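PDB 1DYS: endoglucanase from Humicola insolens, which hydrolyses internal beta-1,4-glucosidic linkages of cellulose as a family 6 glycoside hydrolase, contributing to the recycling of plant biomass. Local coordinates for residues L193-Q205 against N249-T261. Numbering follows the deposited sequence.
Sequences LEPTAQEVATILQ and NIANAMRQRGLPT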
loop_
_atom_site.group_PDB
_atom_site.type_symbol
_atom_site.label_atom_id
_atom_site.label_comp_id
_atom_site.label_asym_id
_atom_site.label_seq_id
_atom_site.Cartn_x
_atom_site.Cartn_y
_atom_site.Cartn_z
ATOM N N LEU A 193 31.128 -6.210 3.324
ATOM C CA LEU A 193 31.121 -6.253 4.785
ATOM C C LEU A 193 31.617 -4.998 5.471
ATOM O O LEU A 193 31.084 -4.567 6.515
ATOM C CB LEU A 193 31.957 -7.449 5.267
ATOM C CG LEU A 193 31.607 -8.838 4.759
ATOM C CD1 LEU A 193 32.822 -9.754 4.913
ATOM C CD2 LEU A 193 30.408 -9.418 5.487
ATOM N N GLU A 194 32.696 -4.406 4.929
ATOM C CA GLU A 194 33.206 -3.177 5.569
ATOM C C GLU A 194 32.349 -1.964 5.293
ATOM O O GLU A 194 31.964 -1.232 6.202
ATOM C CB GLU A 194 34.683 -2.914 5.302
ATOM C CG GLU A 194 35.555 -3.929 6.040
ATOM C CD GLU A 194 35.517 -3.797 7.551
ATOM O OE1 GLU A 194 34.999 -2.785 8.089
ATOM O OE2 GLU A 194 36.029 -4.743 8.196
ATOM N N PRO A 195 31.897 -1.763 4.071
ATOM C CA PRO A 195 30.993 -0.674 3.734
ATOM C C PRO A 195 29.751 -0.787 4.612
ATOM O O PRO A 195 29.255 0.247 5.050
ATOM C CB PRO A 195 30.642 -0.815 2.240
ATOM C CG PRO A 195 31.874 -1.544 1.757
ATOM C CD PRO A 195 32.321 -2.488 2.874
ATOM N N THR A 196 29.308 -2.004 4.946
ATOM C CA THR A 196 28.174 -2.160 5.865
ATOM C C THR A 196 28.508 -1.728 7.275
ATOM O O THR A 196 27.779 -0.996 7.958
ATOM C CB THR A 196 27.701 -3.634 5.880
ATOM O OG1 THR A 196 27.343 -3.924 4.521
ATOM C CG2 THR A 196 26.495 -3.815 6.774
ATOM N N ALA A 197 29.690 -2.121 7.788
ATOM C CA ALA A 197 30.088 -1.685 9.118
ATOM C C ALA A 197 30.297 -0.189 9.233
ATOM O O ALA A 197 30.026 0.394 10.279
ATOM C CB ALA A 197 31.375 -2.413 9.544
ATOM N N GLN A 198 30.776 0.434 8.154
ATOM C CA GLN A 198 31.011 1.869 8.113
ATOM C C GLN A 198 29.682 2.616 8.232
ATOM O O GLN A 198 29.553 3.617 8.931
ATOM C CB GLN A 198 31.746 2.266 6.819
ATOM C CG GLN A 198 32.034 3.779 6.763
ATOM C CD GLN A 198 32.935 4.109 7.956
ATOM O OE1 GLN A 198 34.022 3.528 8.011
ATOM N NE2 GLN A 198 32.505 4.952 8.884
ATOM N N GLU A 199 28.685 2.084 7.506
ATOM C CA GLU A 199 27.342 2.677 7.573
ATOM C C GLU A 199 26.786 2.638 8.977
ATOM O O GLU A 199 26.214 3.634 9.455
ATOM C CB GLU A 199 26.413 1.974 6.592
ATOM C CG GLU A 199 25.387 2.856 5.909
ATOM C CD GLU A 199 25.823 4.264 5.579
ATOM O OE1 GLU A 199 26.963 4.528 5.168
ATOM O OE2 GLU A 199 24.940 5.155 5.742
ATOM N N VAL A 200 26.897 1.502 9.673
ATOM C CA VAL A 200 26.466 1.396 11.057
ATOM C C VAL A 200 27.264 2.353 11.939
ATOM O O VAL A 200 26.683 2.993 12.805
ATOM C CB VAL A 200 26.621 -0.077 11.501
ATOM C CG1 VAL A 200 26.391 -0.235 12.977
ATOM C CG2 VAL A 200 25.682 -0.974 10.685
ATOM N N ALA A 201 28.595 2.424 11.717
ATOM C CA ALA A 201 29.349 3.345 12.573
ATOM C C ALA A 201 28.842 4.782 12.371
ATOM O O ALA A 201 28.688 5.491 13.370
ATOM C CB ALA A 201 30.850 3.263 12.393
ATOM N N THR A 202 28.647 5.223 11.148
ATOM C CA THR A 202 28.161 6.576 10.870
ATOM C C THR A 202 26.807 6.827 11.499
ATOM O O THR A 202 26.598 7.893 12.078
ATOM C CB THR A 202 28.098 6.803 9.354
ATOM O OG1 THR A 202 29.426 6.702 8.834
ATOM C CG2 THR A 202 27.484 8.145 8.998
ATOM N N ILE A 203 25.860 5.889 11.358
ATOM C CA ILE A 203 24.555 6.029 11.975
ATOM C C ILE A 203 24.607 6.106 13.488
ATOM O O ILE A 203 23.844 6.878 14.088
ATOM C CB ILE A 203 23.612 4.867 11.569
ATOM C CG1 ILE A 203 23.208 5.148 10.117
ATOM C CG2 ILE A 203 22.411 4.697 12.477
ATOM C CD1 ILE A 203 22.707 3.929 9.388
ATOM N N LEU A 204 25.441 5.300 14.128
ATOM C CA LEU A 204 25.550 5.323 15.584
ATOM C C LEU A 204 26.144 6.640 16.078
ATOM O O LEU A 204 25.712 7.186 17.108
ATOM C CB LEU A 204 26.379 4.124 16.062
ATOM C CG LEU A 204 25.597 2.795 16.006
ATOM C CD1 LEU A 204 26.474 1.633 16.420
ATOM C CD2 LEU A 204 24.395 2.872 16.933
ATOM N N GLN A 205 27.109 7.193 15.332
ATOM C CA GLN A 205 27.634 8.510 15.724
ATOM C C GLN A 205 26.511 9.545 15.763
ATOM O O GLN A 205 26.430 10.322 16.714
ATOM C CB GLN A 205 28.707 9.008 14.774
ATOM C CG GLN A 205 29.935 8.123 14.660
ATOM C CD GLN A 205 30.890 8.674 13.612
ATOM O OE1 GLN A 205 31.388 7.963 12.734
ATOM N NE2 GLN A 205 31.145 9.976 13.701
ATOM N N ASN A 249 30.528 -12.904 10.096
ATOM C CA ASN A 249 31.351 -12.051 9.266
ATOM C C ASN A 249 31.096 -10.588 9.618
ATOM O O ASN A 249 32.040 -9.822 9.754
ATOM C CB ASN A 249 31.090 -12.316 7.795
ATOM C CG ASN A 249 31.668 -13.650 7.336
ATOM O OD1 ASN A 249 32.587 -14.205 7.964
ATOM N ND2 ASN A 249 31.116 -14.153 6.245
ATOM N N ILE A 250 29.801 -10.249 9.749
ATOM C CA ILE A 250 29.484 -8.887 10.158
ATOM C C ILE A 250 29.979 -8.690 11.588
ATOM O O ILE A 250 30.644 -7.687 11.866
ATOM C CB ILE A 250 27.986 -8.522 10.050
ATOM C CG1 ILE A 250 27.541 -8.436 8.596
ATOM C CG2 ILE A 250 27.736 -7.198 10.791
ATOM C CD1 ILE A 250 28.040 -7.265 7.776
ATOM N N ALA A 251 29.715 -9.652 12.487
ATOM C CA ALA A 251 30.135 -9.489 13.888
ATOM C C ALA A 251 31.645 -9.308 14.013
ATOM O O ALA A 251 32.085 -8.473 14.798
ATOM C CB ALA A 251 29.650 -10.692 14.688
ATOM N N ASN A 252 32.415 -9.976 13.164
ATOM C CA ASN A 252 33.879 -9.817 13.161
ATOM C C ASN A 252 34.329 -8.444 12.685
ATOM O O ASN A 252 35.225 -7.808 13.276
ATOM C CB ASN A 252 34.472 -10.962 12.321
ATOM C CG ASN A 252 34.386 -12.314 13.005
ATOM O OD1 ASN A 252 33.947 -12.458 14.154
ATOM N ND2 ASN A 252 34.768 -13.406 12.347
ATOM N N ALA A 253 33.682 -7.877 11.659
ATOM C CA ALA A 253 33.948 -6.558 11.142
ATOM C C ALA A 253 33.584 -5.514 12.197
ATOM O O ALA A 253 34.340 -4.561 12.380
ATOM C CB ALA A 253 33.192 -6.246 9.861
ATOM N N MET A 254 32.450 -5.674 12.871
ATOM C CA MET A 254 32.039 -4.749 13.912
ATOM C C MET A 254 32.969 -4.726 15.111
ATOM O O MET A 254 33.236 -3.697 15.718
ATOM C CB MET A 254 30.623 -5.115 14.399
ATOM C CG MET A 254 29.610 -5.001 13.265
ATOM S SD MET A 254 29.233 -3.300 12.742
ATOM C CE MET A 254 28.124 -3.719 11.378
ATOM N N ARG A 255 33.370 -5.921 15.526
ATOM C CA ARG A 255 34.239 -6.115 16.681
ATOM C C ARG A 255 35.542 -5.354 16.594
ATOM O O ARG A 255 36.005 -4.707 17.533
ATOM C CB ARG A 255 34.487 -7.634 16.753
ATOM C CG ARG A 255 35.534 -7.986 17.796
ATOM C CD ARG A 255 35.566 -9.482 18.002
ATOM N NE ARG A 255 34.262 -10.007 18.400
ATOM C CZ ARG A 255 33.543 -10.853 17.686
ATOM N NH1 ARG A 255 33.985 -11.250 16.493
ATOM N NH2 ARG A 255 32.373 -11.305 18.085
ATOM N N GLN A 256 36.162 -5.353 15.414
ATOM C CA GLN A 256 37.388 -4.683 15.084
ATOM C C GLN A 256 37.257 -3.164 15.073
ATOM O O GLN A 256 38.258 -2.437 15.057
ATOM C CB GLN A 256 37.880 -5.087 13.689
ATOM C CG GLN A 256 38.637 -6.391 13.635
ATOM C CD GLN A 256 39.498 -6.606 14.872
ATOM O OE1 GLN A 256 39.314 -7.594 15.574
ATOM N NE2 GLN A 256 40.372 -5.652 15.155
ATOM N N ARG A 257 36.020 -2.675 15.004
ATOM C CA ARG A 257 35.763 -1.243 15.027
ATOM C C ARG A 257 35.162 -0.891 16.389
ATOM O O ARG A 257 34.720 0.218 16.691
ATOM C CB ARG A 257 34.862 -0.778 13.894
ATOM C CG ARG A 257 35.337 -1.075 12.472
ATOM C CD ARG A 257 34.139 -0.922 11.539
ATOM N NE ARG A 257 34.437 -0.848 10.131
ATOM C CZ ARG A 257 34.400 0.226 9.343
ATOM N NH1 ARG A 257 34.124 1.435 9.798
ATOM N NH2 ARG A 257 34.680 0.041 8.058
ATOM N N GLY A 258 35.061 -1.909 17.239
ATOM C CA GLY A 258 34.505 -1.851 18.575
ATOM C C GLY A 258 33.024 -1.530 18.702
ATOM O O GLY A 258 32.535 -0.819 19.579
ATOM N N LEU A 259 32.236 -2.028 17.768
ATOM C CA LEU A 259 30.781 -1.788 17.721
ATOM C C LEU A 259 30.080 -3.085 18.061
ATOM O O LEU A 259 30.748 -4.130 18.129
ATOM C CB LEU A 259 30.449 -1.409 16.277
ATOM C CG LEU A 259 31.080 -0.149 15.682
ATOM C CD1 LEU A 259 30.857 -0.087 14.182
ATOM C CD2 LEU A 259 30.539 1.114 16.338
ATOM N N PRO A 260 28.786 -3.062 18.310
ATOM C CA PRO A 260 27.965 -4.206 18.636
ATOM C C PRO A 260 28.043 -5.302 17.587
ATOM O O PRO A 260 28.393 -5.085 16.440
ATOM C CB PRO A 260 26.516 -3.750 18.867
ATOM C CG PRO A 260 26.569 -2.321 18.433
ATOM C CD PRO A 260 27.981 -1.829 18.276
ATOM N N THR A 261 27.790 -6.526 18.035
ATOM C CA THR A 261 27.950 -7.704 17.188
ATOM C C THR A 261 26.769 -8.654 17.060
ATOM O O THR A 261 26.853 -9.543 16.198
ATOM C CB THR A 261 29.058 -8.571 17.880
ATOM O OG1 THR A 261 28.697 -8.793 19.247
ATOM C CG2 THR A 261 30.410 -7.880 17.841
HETATM O O HOH W 1 36.483 -3.957 10.982
HETATM O O HOH W 2 35.081 1.555 5.612
#
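E194 OE1 is gripped side-on by two nitrogens of R257, NE at 2.9 Å and NH2 at 2.8 Å, in a salt bridge whose carboxylate and guanidinium planes lie only 22° apart. The third nitrogen, NH1, gives an almost straight bond (177°) to Q198 OE1 at 2.8 Å, meeting that amide from above its plane. With CG anti to the backbone N (chi1 -179°) and the chain bent at chi2, Q198 turns its oxygen back to the guanidinium edge. One guanidinium face rests on the backbone of A197 and Q198. E194 OE2 is tied through a water to A253 O. With an alanine at R257, the E194 carboxylate would probably lose its cationic mate and Q198 OE1 its direct donor. Deeper in the interface, M254 bends at chi2 to set CE 3.6 Å from A197 CA, while L259, just past the Schellman motif at G258, packs CD1 on A201 CB. In the outer layer of the distorted alpha/beta barrel of family 6, helix 190-207 thus packs on helix 243-255 and the turn after it, from which R257 bridges a carboxylate and an amide one helical turn apart, a charged clamp at the margin of an apolar seam.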